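Local structure of DNA polymerase (Bacillus phage phi29, 2PY5) at residues F230-D235 / N313-S318; L326-S329 / L335-E338; Y439-A444 / I453-D458. The protein replicates the viral genome as a protein-primed, strand-displacing family B DNA polymerase of high processivity and fidelity, and also carries a 3'-5' exonuclease activity. The protein carries 2 engineered substitutions. One frame throughout, in Å; residues are numbered along the deposited sequence.

In the fold
All three interactions lie in the region for initiation, polymerization and pyrophosphorolysis. Interaction 2 is the buried one. There the strand and the helix that follows it meet through apolar side chains alone. Interactions 1 and 3 are partly buried and mix packing with polar links. Interaction 1 joins a short strand to a loop through an aromatic pair and a water. Interaction 3 joins helix 427-447 to the turn that follows strand 452-456 by a side-chain hydrogen bond, and packs on the strand itself at Cys455. Strands 231-233 and 452-456 are antiparallel neighbours, so interactions 1 and 3 reach the same sheet. Leu335 of interaction 2 packs on the helix of interaction 3. Interactions 1 and 2 do not touch.

Interaction 1 of 3, residues F230-D235 / N313-S318; sequences FTWLND and NEYLKS. With EDO (1,2-ethanediol), chain K; nucleotides of chain B.
Phe230 and Tyr315 meet through rings set by different first torsions. In Phe230, CG lies anti to the backbone N (chi1 -179°). In Tyr315, CG lies anti to the carbonyl carbon (chi1 -73°), and the ring is carried to strand 231-233. The two rings form an edge-to-face pair, with the edge of Phe230 toward the face of Tyr315. Their planes stand at 55°, well short of perpendicular. Phe230 CE1 sits over the centre of the tyrosine ring, and Phe230 CD1 is 3.6 Å from Tyr315 CZ.

The edge of the tyrosine has a different neighbour. Thr231 O lies near the ring plane, 3.1 Å from Tyr315 CE1. Trp232 CD1 adds a looser apolar touch, 4.2 Å from Tyr315 CB. At the phenol end, a water lies in the ring plane, 2.6 Å from Tyr315 OH. The same water accepts from the backbone, 2.9 Å from Thr231 N.

Thr231 OG1 is hydrogen-bonded to Asp456 OD1, a ligand of the catalytic magnesium. On the loop, Asn313 follows a cis peptide and is poorly ordered. Its ND2 donates to N7 of guanine DG2 of chain B at 2.8 Å, in a bent bond that the disorder leaves uncertain. Loop 313-318 thus packs on the strand beside the catalytic one and probably also touches the single-stranded DNA.

No direct hydrogen bond joins the two segments. The water joins the backbone N-H of Thr231 to the hydroxyl of Tyr315. Phe230 on one face, the carbonyl at the edge and the water at OH together probably limit ring rotation.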
loop_
_atom_site.group_PDB
_atom_site.type_symbol
_atom_site.label_atom_id
_atom_site.label_comp_id
_atom_site.label_asym_id
_atom_site.label_seq_id
_atom_site.Cartn_x
_atom_site.Cartn_y
_atom_site.Cartn_z
ATOM N N PHE F 230 -2.902 13.721 2.503
ATOM C CA PHE F 230 -3.391 14.646 3.529
ATOM C C PHE F 230 -4.569 13.995 4.272
ATOM O O PHE F 230 -5.649 13.773 3.700
ATOM C CB PHE F 230 -3.837 15.960 2.893
ATOM C CG PHE F 230 -4.319 16.972 3.890
ATOM C CD1 PHE F 230 -3.427 17.619 4.713
ATOM C CD2 PHE F 230 -5.674 17.254 4.004
ATOM C CE1 PHE F 230 -3.882 18.527 5.668
ATOM C CE2 PHE F 230 -6.128 18.160 4.928
ATOM C CZ PHE F 230 -5.216 18.809 5.750
ATOM N N THR F 231 -4.355 13.714 5.550
ATOM C CA THR F 231 -5.392 13.119 6.388
ATOM C C THR F 231 -5.513 13.969 7.643
ATOM O O THR F 231 -4.551 14.111 8.392
ATOM C CB THR F 231 -5.024 11.664 6.780
ATOM O OG1 THR F 231 -4.729 10.901 5.595
ATOM C CG2 THR F 231 -6.140 11.009 7.548
ATOM N N TRP F 232 -6.709 14.497 7.899
ATOM C CA TRP F 232 -6.917 15.512 8.922
ATOM C C TRP F 232 -8.345 15.515 9.419
ATOM O O TRP F 232 -9.284 15.520 8.628
ATOM C CB TRP F 232 -6.583 16.892 8.351
ATOM C CG TRP F 232 -6.910 18.060 9.228
ATOM C CD1 TRP F 232 -6.235 18.467 10.339
ATOM C CD2 TRP F 232 -7.998 18.969 9.071
ATOM N NE1 TRP F 232 -6.817 19.577 10.869
ATOM C CE2 TRP F 232 -7.914 19.905 10.117
ATOM C CE3 TRP F 232 -9.044 19.081 8.154
ATOM C CZ2 TRP F 232 -8.811 20.949 10.254
ATOM C CZ3 TRP F 232 -9.949 20.119 8.303
ATOM C CH2 TRP F 232 -9.833 21.033 9.348
ATOM N N LEU F 233 -8.490 15.527 10.750
ATOM C CA LEU F 233 -9.783 15.692 11.420
ATOM C C LEU F 233 -9.849 17.059 12.083
ATOM O O LEU F 233 -8.982 17.417 12.900
ATOM C CB LEU F 233 -9.963 14.608 12.477
ATOM C CG LEU F 233 -11.241 14.655 13.308
ATOM C CD1 LEU F 233 -12.492 14.620 12.464
ATOM C CD2 LEU F 233 -11.247 13.520 14.343
ATOM N N ASN F 234 -10.882 17.810 11.725
ATOM C CA ASN F 234 -11.167 19.108 12.300
ATOM C C ASN F 234 -11.448 18.947 13.778
ATOM O O ASN F 234 -12.391 18.260 14.142
ATOM C CB ASN F 234 -12.369 19.710 11.573
ATOM C CG ASN F 234 -12.631 21.147 11.930
ATOM O OD1 ASN F 234 -12.140 21.664 12.947
ATOM N ND2 ASN F 234 -13.458 21.803 11.116
ATOM N N ASP F 235 -10.628 19.586 14.625
ATOM C CA ASP F 235 -10.836 19.534 16.081
ATOM C C ASP F 235 -12.265 19.889 16.530
ATOM O O ASP F 235 -12.747 19.387 17.554
ATOM C CB ASP F 235 -9.842 20.467 16.783
ATOM C CG ASP F 235 -8.465 19.850 16.959
ATOM O OD1 ASP F 235 -8.311 18.606 16.852
ATOM O OD2 ASP F 235 -7.521 20.631 17.226
ATOM N N ASN F 313 1.205 12.350 14.187
ATOM C CA ASN F 313 0.359 12.337 12.981
ATOM C C ASN F 313 -0.342 13.658 12.663
ATOM O O ASN F 313 -0.765 13.875 11.527
ATOM C CB ASN F 313 -0.719 11.253 13.116
ATOM C CG ASN F 313 -0.139 9.862 13.272
ATOM O OD1 ASN F 313 -0.522 9.113 14.177
ATOM N ND2 ASN F 313 0.790 9.506 12.390
ATOM N N GLU F 314 -0.474 14.534 13.656
ATOM C CA GLU F 314 -1.356 15.691 13.522
ATOM C C GLU F 314 -0.712 16.876 12.794
ATOM O O GLU F 314 0.505 17.059 12.817
ATOM C CB GLU F 314 -1.888 16.113 14.890
ATOM C CG GLU F 314 -2.641 14.990 15.608
ATOM C CD GLU F 314 -3.579 15.491 16.691
ATOM O OE1 GLU F 314 -4.359 16.430 16.424
ATOM O OE2 GLU F 314 -3.545 14.939 17.811
ATOM N N TYR F 315 -1.557 17.661 12.133
ATOM C CA TYR F 315 -1.132 18.872 11.441
ATOM C C TYR F 315 -1.095 20.014 12.435
ATOM O O TYR F 315 -1.982 20.155 13.262
ATOM C CB TYR F 315 -2.053 19.152 10.243
ATOM C CG TYR F 315 -1.770 18.184 9.136
ATOM C CD1 TYR F 315 -2.365 16.916 9.114
ATOM C CD2 TYR F 315 -0.852 18.491 8.153
ATOM C CE1 TYR F 315 -2.061 16.013 8.112
ATOM C CE2 TYR F 315 -0.548 17.602 7.160
ATOM C CZ TYR F 315 -1.159 16.363 7.143
ATOM O OH TYR F 315 -0.824 15.508 6.138
ATOM N N LEU F 316 -0.047 20.827 12.341
ATOM C CA LEU F 316 0.318 21.716 13.426
ATOM C C LEU F 316 -0.289 23.090 13.253
ATOM O O LEU F 316 -0.302 23.645 12.140
ATOM C CB LEU F 316 1.842 21.843 13.510
ATOM C CG LEU F 316 2.600 20.530 13.740
ATOM C CD1 LEU F 316 4.107 20.715 13.581
ATOM C CD2 LEU F 316 2.261 19.963 15.095
ATOM N N LYS F 317 -0.766 23.629 14.364
ATOM C CA LYS F 317 -1.219 25.007 14.457
ATOM C C LYS F 317 -0.027 25.942 14.638
ATOM O O LYS F 317 -0.059 27.080 14.194
ATOM C CB LYS F 317 -2.173 25.158 15.642
ATOM C CG LYS F 317 -2.953 26.459 15.684
ATOM C CD LYS F 317 -3.880 26.483 16.918
ATOM C CE LYS F 317 -5.163 27.275 16.673
ATOM N NZ LYS F 317 -6.192 27.070 17.746
ATOM N N SER F 318 1.018 25.446 15.304
ATOM C CA SER F 318 2.173 26.258 15.668
ATOM C C SER F 318 3.457 25.443 15.654
ATOM O O SER F 318 3.447 24.251 15.963
ATOM C CB SER F 318 1.970 26.800 17.078
ATOM O OG SER F 318 3.040 27.647 17.446
HETATM C C1 EDO K . -14.250 25.400 11.072
HETATM O O1 EDO K . -14.301 24.494 12.170
HETATM C C2 EDO K . -15.611 26.048 10.816
HETATM O O2 EDO K . -15.840 27.157 11.698
ATOM P P DG B 2 -1.090 3.607 17.892
ATOM O OP1 DG B 2 -2.158 2.617 18.159
ATOM O OP2 DG B 2 -0.032 3.804 18.911
ATOM O "O5'" DG B 2 -0.359 3.256 16.506
ATOM C "C5'" DG B 2 -0.263 1.899 16.059
ATOM C "C4'" DG B 2 0.863 1.724 15.055
ATOM O "O4'" DG B 2 0.634 2.589 13.908
ATOM C "C3'" DG B 2 2.252 2.070 15.579
ATOM O "O3'" DG B 2 3.174 1.056 15.172
ATOM C "C2'" DG B 2 2.537 3.434 14.951
ATOM C "C1'" DG B 2 1.797 3.336 13.620
ATOM N N9 DG B 2 1.377 4.597 13.000
ATOM C C8 DG B 2 1.124 5.796 13.627
ATOM N N7 DG B 2 0.758 6.744 12.815
ATOM C C5 DG B 2 0.766 6.146 11.565
ATOM C C6 DG B 2 0.457 6.699 10.294
ATOM O O6 DG B 2 0.104 7.862 10.029
ATOM N N1 DG B 2 0.587 5.756 9.269
ATOM C C2 DG B 2 0.972 4.443 9.455
ATOM N N2 DG B 2 1.046 3.693 8.348
ATOM N N3 DG B 2 1.266 3.913 10.646
ATOM C C4 DG B 2 1.142 4.820 11.657
HETATM O O HOH W 1 -1.655 13.116 6.502
#

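Interaction 2 of 3, residues L326-S329 / L335-E338; sequences LWLS and LMKE. With EDO (1,2-ethanediol), chain X.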
loop_
_atom_site.group_PDB
_atom_site.type_symbol
_atom_site.label_atom_id
_atom_site.label_comp_id
_atom_site.label_asym_id
_atom_site.label_seq_id
_atom_site.Cartn_x
_atom_site.Cartn_y
_atom_site.Cartn_z
ATOM N N LEU F 326 12.378 22.565 6.725
ATOM C CA LEU F 326 11.536 21.921 5.730
ATOM C C LEU F 326 12.116 22.013 4.336
ATOM O O LEU F 326 12.669 23.026 3.960
ATOM C CB LEU F 326 10.169 22.601 5.714
ATOM C CG LEU F 326 9.408 22.665 7.044
ATOM C CD1 LEU F 326 8.311 23.720 6.963
ATOM C CD2 LEU F 326 8.849 21.310 7.392
ATOM N N TRP F 327 11.941 20.940 3.562
ATOM C CA TRP F 327 12.139 20.967 2.119
ATOM C C TRP F 327 10.758 20.806 1.494
ATOM O O TRP F 327 10.117 19.769 1.703
ATOM C CB TRP F 327 13.036 19.821 1.691
ATOM C CG TRP F 327 14.435 19.955 2.145
ATOM C CD1 TRP F 327 14.902 19.769 3.410
ATOM C CD2 TRP F 327 15.568 20.303 1.343
ATOM N NE1 TRP F 327 16.270 19.975 3.450
ATOM C CE2 TRP F 327 16.696 20.293 2.187
ATOM C CE3 TRP F 327 15.746 20.592 -0.020
ATOM C CZ2 TRP F 327 17.981 20.584 1.725
ATOM C CZ3 TRP F 327 17.025 20.901 -0.471
ATOM C CH2 TRP F 327 18.121 20.889 0.394
ATOM N N LEU F 328 10.316 21.812 0.741
ATOM C CA LEU F 328 8.945 21.874 0.218
ATOM C C LEU F 328 8.922 22.081 -1.275
ATOM O O LEU F 328 9.598 22.969 -1.793
ATOM C CB LEU F 328 8.169 23.035 0.866
ATOM C CG LEU F 328 8.044 23.000 2.399
ATOM C CD1 LEU F 328 7.395 24.263 2.888
ATOM C CD2 LEU F 328 7.239 21.801 2.817
ATOM N N SER F 329 8.105 21.288 -1.961
ATOM C CA SER F 329 7.749 21.616 -3.341
ATOM C C SER F 329 7.116 23.007 -3.380
ATOM O O SER F 329 6.543 23.483 -2.392
ATOM C CB SER F 329 6.764 20.581 -3.888
ATOM O OG SER F 329 5.451 20.748 -3.333
ATOM N N LEU F 335 0.942 26.666 -0.438
ATOM C CA LEU F 335 -0.124 26.333 0.514
ATOM C C LEU F 335 0.250 26.847 1.911
ATOM O O LEU F 335 -0.586 27.417 2.617
ATOM C CB LEU F 335 -0.355 24.823 0.569
ATOM C CG LEU F 335 -1.208 24.277 -0.573
ATOM C CD1 LEU F 335 -1.065 22.748 -0.618
ATOM C CD2 LEU F 335 -2.674 24.695 -0.414
ATOM N N MET F 336 1.489 26.608 2.306
ATOM C CA MET F 336 1.938 26.974 3.657
ATOM C C MET F 336 1.882 28.486 3.828
ATOM O O MET F 336 1.414 28.995 4.856
ATOM C CB MET F 336 3.356 26.474 3.887
ATOM C CG MET F 336 3.820 26.649 5.324
ATOM S SD MET F 336 5.524 26.149 5.603
ATOM C CE MET F 336 6.457 27.339 4.666
ATOM N N LYS F 337 2.393 29.209 2.828
ATOM C CA LYS F 337 2.429 30.667 2.917
ATOM C C LYS F 337 1.029 31.257 2.984
ATOM O O LYS F 337 0.822 32.286 3.631
ATOM C CB LYS F 337 3.240 31.269 1.746
ATOM C CG LYS F 337 4.697 30.904 1.784
ATOM C CD LYS F 337 5.467 31.345 0.538
ATOM C CE LYS F 337 6.016 32.724 0.665
ATOM N NZ LYS F 337 7.048 32.982 -0.391
ATOM N N GLU F 338 0.049 30.618 2.335
ATOM C CA GLU F 338 -1.336 31.086 2.407
ATOM C C GLU F 338 -2.008 30.743 3.749
ATOM O O GLU F 338 -2.753 31.535 4.291
ATOM C CB GLU F 338 -2.193 30.529 1.281
ATOM C CG GLU F 338 -3.634 31.016 1.390
ATOM C CD GLU F 338 -4.541 30.629 0.252
ATOM O OE1 GLU F 338 -4.066 30.051 -0.739
ATOM O OE2 GLU F 338 -5.753 30.923 0.367
HETATM C C1 EDO X . -7.801 28.136 -0.974
HETATM O O1 EDO X . -7.932 29.415 -0.342
HETATM C C2 EDO X . -8.841 27.978 -2.080
HETATM O O2 EDO X . -9.773 26.913 -1.804
#
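Met336 faces Leu326 and Leu328 from the second half of the helix that follows their strand. From CB its chain starts with CG anti to the backbone N (chi1 -172°). CB and CG serve as the stem that crosses to the strand. SD is the first atom to touch. It lies 3.9 Å from Leu326 CD1 and 3.8 Å from Leu328 CD1, so the sulfur contacts a methyl of each leucine. The chain then bends at chi3 (67°), and the terminal CE comes 3.7 Å from Leu328 CD1. Met336 crosses Leu328 at about a right angle, and its approach to Leu326 is oblique.

Strand 324-329 pairs with strand 283-294, and Ile288 of that strand touches both leucines. Leu342 and Ile302 also pack on Met336. Where strand meets helix, Ser329 takes the N-cap position, its side chain capping a backbone N.

The two segments share no hydrogen bond, and only apolar side chains meet between them. This is local strand-to-helix packing inside the polymerization region, about 12 Å from the bound nucleic acid at its nearest atom. The contact probably rests on burial of apolar surface and van der Waals packing, with a flexible thioether fitted against two branched side chains.

Interaction 3 of 3, residues Y439-A444 / I453-D458; sequences YTTITA and IYCDTD. With EDO (1,2-ethanediol), chain U; EDO (1,2-ethanediol), chain X.
Thr441 of helix 427-447 makes the one hydrogen bond across this contact. Its OG1 donates to Thr457 O at 2.8 Å. The hydroxyl comes from above the carbonyl plane, 37° out of it. The bond is therefore not aimed at a lone pair. The first torsion of Thr441 (chi1 -67°) sends OG1 to this carbonyl and turns CG2, anti to the backbone N, to Cys455.

Apolar packing is lighter. Thr441 CG2 lies 4.1 Å from Cys455 CB. Trp483 and Ile460 also touch Thr441, and Phe230 and Ile460 touch Cys455.

Other hydrogen bonds act within each segment. Tyr439 O accepts from Thr443 N and Thr443 OG1, which reach it from opposite faces of its plane. At the end of the strand, Asp458 N donates to Asp456 O at 2.7 Å. This closes a classic gamma turn centred on Thr457, where phi is positive (72°).

Charged groups lie on the active-site side. Asp456 OD2 forms a salt bridge with Lys498, and Asp458 OD2 comes close to Asp249 OD1.

Residues 454-458 form the YCDTD motif, whose two aspartates bind the catalytic magnesium together with Asp249. The strand-turn-strand that carries it, backed by a helix, belongs to the palm of family B DNA polymerases.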
loop_
_atom_site.group_PDB
_atom_site.type_symbol
_atom_site.label_atom_id
_atom_site.label_comp_id
_atom_site.label_asym_id
_atom_site.label_seq_id
_atom_site.Cartn_x
_atom_site.Cartn_y
_atom_site.Cartn_z
ATOM N N TYR F 439 -2.754 19.242 -2.740
ATOM C CA TYR F 439 -3.293 20.527 -3.149
ATOM C C TYR F 439 -4.764 20.387 -3.547
ATOM O O TYR F 439 -5.610 21.201 -3.174
ATOM C CB TYR F 439 -2.467 21.079 -4.322
ATOM C CG TYR F 439 -2.982 22.359 -4.902
ATOM C CD1 TYR F 439 -2.584 23.574 -4.392
ATOM C CD2 TYR F 439 -3.889 22.352 -5.964
ATOM C CE1 TYR F 439 -3.065 24.750 -4.907
ATOM C CE2 TYR F 439 -4.375 23.528 -6.489
ATOM C CZ TYR F 439 -3.959 24.727 -5.956
ATOM O OH TYR F 439 -4.428 25.934 -6.462
ATOM N N THR F 440 -5.060 19.357 -4.335
ATOM C CA THR F 440 -6.419 19.130 -4.785
ATOM C C THR F 440 -7.389 19.017 -3.619
ATOM O O THR F 440 -8.462 19.645 -3.614
ATOM C CB THR F 440 -6.502 17.876 -5.624
ATOM O OG1 THR F 440 -5.646 18.025 -6.777
ATOM C CG2 THR F 440 -7.937 17.615 -6.064
ATOM N N THR F 441 -7.011 18.204 -2.631
ATOM C CA THR F 441 -7.885 17.943 -1.492
ATOM C C THR F 441 -7.953 19.118 -0.505
ATOM O O THR F 441 -9.034 19.530 -0.095
ATOM C CB THR F 441 -7.428 16.654 -0.825
ATOM O OG1 THR F 441 -7.675 15.588 -1.754
ATOM C CG2 THR F 441 -8.142 16.415 0.532
ATOM N N ILE F 442 -6.802 19.682 -0.167
ATOM C CA ILE F 442 -6.741 20.810 0.762
ATOM C C ILE F 442 -7.509 22.013 0.227
ATOM O O ILE F 442 -8.240 22.679 0.981
ATOM C CB ILE F 442 -5.287 21.189 1.087
ATOM C CG1 ILE F 442 -4.612 20.043 1.828
ATOM C CG2 ILE F 442 -5.237 22.493 1.881
ATOM C CD1 ILE F 442 -3.095 20.155 1.910
ATOM N N THR F 443 -7.373 22.313 -1.067
ATOM C CA THR F 443 -8.041 23.497 -1.612
ATOM C C THR F 443 -9.575 23.345 -1.622
ATOM O O THR F 443 -10.285 24.307 -1.330
ATOM C CB THR F 443 -7.503 23.890 -3.004
ATOM O OG1 THR F 443 -7.681 22.823 -3.926
ATOM C CG2 THR F 443 -6.031 24.257 -2.928
ATOM N N ALA F 444 -10.062 22.138 -1.908
ATOM C CA ALA F 444 -11.506 21.888 -1.872
ATOM C C ALA F 444 -12.011 21.952 -0.439
ATOM O O ALA F 444 -13.013 22.586 -0.163
ATOM C CB ALA F 444 -11.849 20.556 -2.502
ATOM N N ILE F 453 -15.426 18.567 7.975
ATOM C CA ILE F 453 -15.227 17.683 9.116
ATOM C C ILE F 453 -13.858 17.010 9.065
ATOM O O ILE F 453 -13.113 17.014 10.055
ATOM C CB ILE F 453 -16.289 16.547 9.155
ATOM C CG1 ILE F 453 -17.712 17.094 9.204
ATOM C CG2 ILE F 453 -16.051 15.622 10.379
ATOM C CD1 ILE F 453 -18.790 16.014 8.857
ATOM N N TYR F 454 -13.536 16.431 7.905
ATOM C CA TYR F 454 -12.475 15.429 7.811
ATOM C C TYR F 454 -12.001 15.301 6.381
ATOM O O TYR F 454 -12.810 15.363 5.468
ATOM C CB TYR F 454 -13.057 14.089 8.283
ATOM C CG TYR F 454 -12.148 12.888 8.219
ATOM C CD1 TYR F 454 -11.086 12.752 9.085
ATOM C CD2 TYR F 454 -12.336 11.891 7.266
ATOM C CE1 TYR F 454 -10.237 11.652 9.030
ATOM C CE2 TYR F 454 -11.511 10.777 7.225
ATOM C CZ TYR F 454 -10.466 10.659 8.092
ATOM O OH TYR F 454 -9.615 9.564 8.044
ATOM N N CYS F 455 -10.696 15.130 6.204
ATOM C CA CYS F 455 -10.107 14.798 4.909
ATOM C C CYS F 455 -9.297 13.527 5.040
ATOM O O CYS F 455 -8.603 13.338 6.036
ATOM C CB CYS F 455 -9.133 15.891 4.475
ATOM S SG CYS F 455 -9.858 17.531 4.292
ATOM N N ASP F 456 -9.345 12.691 4.012
ATOM C CA ASP F 456 -8.393 11.595 3.907
ATOM C C ASP F 456 -7.989 11.335 2.471
ATOM O O ASP F 456 -8.668 10.599 1.750
ATOM C CB ASP F 456 -8.916 10.304 4.516
ATOM C CG ASP F 456 -7.856 9.191 4.502
ATOM O OD1 ASP F 456 -6.662 9.509 4.229
ATOM O OD2 ASP F 456 -8.190 8.012 4.766
ATOM N N THR F 457 -6.881 11.963 2.086
ATOM C CA THR F 457 -6.157 11.701 0.847
ATOM C C THR F 457 -6.879 12.205 -0.369
ATOM O O THR F 457 -6.420 13.165 -0.977
ATOM C CB THR F 457 -5.750 10.224 0.693
ATOM O OG1 THR F 457 -4.967 9.852 1.819
ATOM C CG2 THR F 457 -4.906 10.019 -0.584
ATOM N N ASP F 458 -7.997 11.561 -0.712
ATOM C CA ASP F 458 -8.794 11.909 -1.898
ATOM C C ASP F 458 -10.231 12.204 -1.522
ATOM O O ASP F 458 -11.072 12.309 -2.392
ATOM C CB ASP F 458 -8.764 10.759 -2.945
ATOM C CG ASP F 458 -9.205 9.426 -2.393
ATOM O OD1 ASP F 458 -9.070 8.396 -3.110
ATOM O OD2 ASP F 458 -9.661 9.382 -1.231
HETATM C C1 EDO U . -8.011 7.362 0.619
HETATM O O1 EDO U . -7.128 6.245 0.468
HETATM C C2 EDO U . -9.471 6.910 0.621
HETATM O O2 EDO U . -10.289 7.727 1.482
HETATM C C1 EDO X . -7.801 28.136 -0.974
HETATM O O1 EDO X . -7.932 29.415 -0.342
HETATM C C2 EDO X . -8.841 27.978 -2.080
HETATM O O2 EDO X . -9.773 26.913 -1.804
#